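Long-range contact in glucose-6-phosphate isomerase (Plasmodium falciparum, PDB 3QKI), which probably interconverts alpha-D-glucose 6-phosphate and beta-D-fructose 6-phosphate, an early step of glycolysis that also runs in reverse during gluconeogenesis: residues K30-L35 / N79-Y84. Sequence-based numbering, arbitrary orientation.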
loop_
_atom_site.group_PDB
_atom_site.type_symbol
_atom_site.label_atom_id
_atom_site.label_comp_id
_atom_site.label_asym_id
_atom_site.label_seq_id
_atom_site.Cartn_x
_atom_site.Cartn_y
_atom_site.Cartn_z
ATOM N N LYS A 30 9.128 -5.351 33.909
ATOM C CA LYS A 30 9.745 -4.282 34.689
ATOM C C LYS A 30 11.285 -4.296 34.469
ATOM O O LYS A 30 11.879 -3.231 34.325
ATOM C CB LYS A 30 9.372 -4.408 36.173
ATOM C CG LYS A 30 7.962 -3.917 36.485
ATOM C CD LYS A 30 7.513 -4.379 37.848
ATOM C CE LYS A 30 6.173 -3.791 38.228
ATOM N NZ LYS A 30 5.614 -4.419 39.462
ATOM N N GLU A 31 11.882 -5.495 34.314
ATOM C CA GLU A 31 13.309 -5.649 34.050
ATOM C C GLU A 31 13.654 -5.169 32.630
ATOM O O GLU A 31 14.657 -4.487 32.454
ATOM C CB GLU A 31 13.776 -7.098 34.284
ATOM C CG GLU A 31 13.718 -7.493 35.752
ATOM C CD GLU A 31 14.029 -8.937 36.091
ATOM O OE1 GLU A 31 13.824 -9.823 35.230
ATOM O OE2 GLU A 31 14.466 -9.183 37.239
ATOM N N LEU A 32 12.792 -5.478 31.632
ATOM C CA LEU A 32 12.963 -5.028 30.246
ATOM C C LEU A 32 12.897 -3.492 30.152
ATOM O O LEU A 32 13.647 -2.923 29.373
ATOM C CB LEU A 32 11.948 -5.707 29.309
ATOM C CG LEU A 32 12.288 -7.137 28.923
ATOM C CD1 LEU A 32 11.061 -7.895 28.470
ATOM C CD2 LEU A 32 13.385 -7.188 27.896
ATOM N N VAL A 33 12.075 -2.826 30.983
ATOM C CA VAL A 33 11.996 -1.352 31.028
ATOM C C VAL A 33 13.402 -0.782 31.338
ATOM O O VAL A 33 13.862 0.128 30.644
ATOM C CB VAL A 33 10.947 -0.850 32.066
ATOM C CG1 VAL A 33 10.995 0.670 32.220
ATOM C CG2 VAL A 33 9.540 -1.297 31.711
ATOM N N THR A 34 14.094 -1.347 32.334
ATOM C CA THR A 34 15.426 -0.879 32.718
ATOM C C THR A 34 16.517 -1.315 31.750
ATOM O O THR A 34 17.373 -0.494 31.430
ATOM C CB THR A 34 15.727 -1.051 34.213
ATOM O OG1 THR A 34 16.002 -2.414 34.477
ATOM C CG2 THR A 34 14.621 -0.503 35.115
ATOM N N LEU A 35 16.446 -2.558 31.218
ATOM C CA LEU A 35 17.423 -3.024 30.219
ATOM C C LEU A 35 17.365 -2.200 28.926
ATOM O O LEU A 35 18.411 -1.850 28.381
ATOM C CB LEU A 35 17.210 -4.487 29.881
ATOM C CG LEU A 35 17.606 -5.510 30.926
ATOM C CD1 LEU A 35 16.972 -6.837 30.597
ATOM C CD2 LEU A 35 19.101 -5.690 30.972
ATOM N N ASN A 79 17.579 -12.762 25.969
ATOM C CA ASN A 79 17.290 -13.826 26.946
ATOM C C ASN A 79 16.215 -13.377 27.910
ATOM O O ASN A 79 15.352 -14.183 28.261
ATOM C CB ASN A 79 18.556 -14.269 27.688
ATOM C CG ASN A 79 19.527 -15.047 26.819
ATOM O OD1 ASN A 79 19.210 -15.480 25.702
ATOM N ND2 ASN A 79 20.754 -15.210 27.295
ATOM N N LYS A 80 16.206 -12.074 28.278
ATOM C CA LYS A 80 15.171 -11.536 29.157
ATOM C C LYS A 80 13.822 -11.525 28.443
ATOM O O LYS A 80 12.798 -11.790 29.078
ATOM C CB LYS A 80 15.536 -10.146 29.681
ATOM C CG LYS A 80 14.564 -9.583 30.727
ATOM C CD LYS A 80 14.510 -10.406 32.017
ATOM C CE LYS A 80 15.854 -10.619 32.705
ATOM N NZ LYS A 80 15.703 -11.427 33.931
ATOM N N LEU A 81 13.820 -11.235 27.109
ATOM C CA LEU A 81 12.588 -11.271 26.313
ATOM C C LEU A 81 12.018 -12.702 26.335
ATOM O O LEU A 81 10.810 -12.869 26.470
ATOM C CB LEU A 81 12.845 -10.783 24.871
ATOM C CG LEU A 81 12.838 -9.260 24.693
ATOM C CD1 LEU A 81 13.446 -8.872 23.363
ATOM C CD2 LEU A 81 11.434 -8.681 24.815
ATOM N N VAL A 82 12.903 -13.728 26.272
ATOM C CA VAL A 82 12.511 -15.151 26.361
ATOM C C VAL A 82 11.931 -15.454 27.750
ATOM O O VAL A 82 10.925 -16.161 27.842
ATOM C CB VAL A 82 13.655 -16.096 25.935
ATOM C CG1 VAL A 82 13.308 -17.568 26.213
ATOM C CG2 VAL A 82 13.991 -15.876 24.464
ATOM N N GLU A 83 12.503 -14.841 28.821
ATOM C CA GLU A 83 11.973 -14.997 30.177
ATOM C C GLU A 83 10.581 -14.380 30.258
ATOM O O GLU A 83 9.732 -14.922 30.955
ATOM C CB GLU A 83 12.889 -14.376 31.227
ATOM C CG GLU A 83 14.122 -15.220 31.500
ATOM C CD GLU A 83 15.069 -14.586 32.497
ATOM O OE1 GLU A 83 14.582 -13.893 33.419
ATOM O OE2 GLU A 83 16.296 -14.779 32.355
ATOM N N TYR A 84 10.348 -13.265 29.536
ATOM C CA TYR A 84 9.020 -12.650 29.453
ATOM C C TYR A 84 8.015 -13.611 28.758
ATOM O O TYR A 84 6.920 -13.799 29.270
ATOM C CB TYR A 84 9.075 -11.276 28.759
ATOM C CG TYR A 84 7.694 -10.691 28.598
ATOM C CD1 TYR A 84 6.976 -10.866 27.417
ATOM C CD2 TYR A 84 7.066 -10.036 29.655
ATOM C CE1 TYR A 84 5.683 -10.371 27.280
ATOM C CE2 TYR A 84 5.763 -9.561 29.536
ATOM C CZ TYR A 84 5.079 -9.723 28.344
ATOM O OH TYR A 84 3.826 -9.209 28.190
HETATM O O HOH W 1 16.340 -11.261 37.148
#
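Leu32 and Lys80 face each other at the middle of an antiparallel helix-helix contact, in which residues 30-35 of the N-terminal helix 27-39 pack against residues 79-84 of helix 75-87 at the periphery of the phosphoglucose isomerase fold. The axes of the two segments approach to 10.1 Å at 159°, leaving room for leucine and lysine side chains.

Lys80 serves two purposes. Its CG stands anti to the backbone N (chi1 -174°), and bends at chi2 and chi3 turn the aliphatic part across the helix axes and out to the polar margin, where NZ emerges. CG lies 3.8 Å from Leu32 CG, while Leu35 CD1 comes across the same stem at 3.7 Å from Lys80 CG. The long lysine thus offers methylenes to leucines and still delivers its charge to acids on both helices. Lys80 NZ donates to Glu31 OE1 at 2.8 Å, a salt bridge between the helices, and to Glu83 OE1, also at 2.8 Å, on its own helix. It meets each carboxylate from above its plane. The ammonium between them probably offsets repulsion of the carboxylates, Glu31 OE1 and Glu83 OE1 being 4.5 Å apart. A water donates to Glu31 OE2, which also pairs with Lys27.

The other flank is buried and apolar. CD1 of Leu32 touches Leu81 CD2 at 3.8 Å and Tyr84 CB at 3.9 Å, and its CD2 lies against Leu81 CG and Lys80 CG. Tyr84 suits a buried place because its hydroxyl bonds to the carbonyl of Leu543 and its ring stacks on Phe365.

The chain between the two helices includes strands 58-61 and 64-70 of the six-stranded mixed sheet, and helix 356-371 covers the apolar side, with Phe370 against Leu32 and Tyr366 against Leu81.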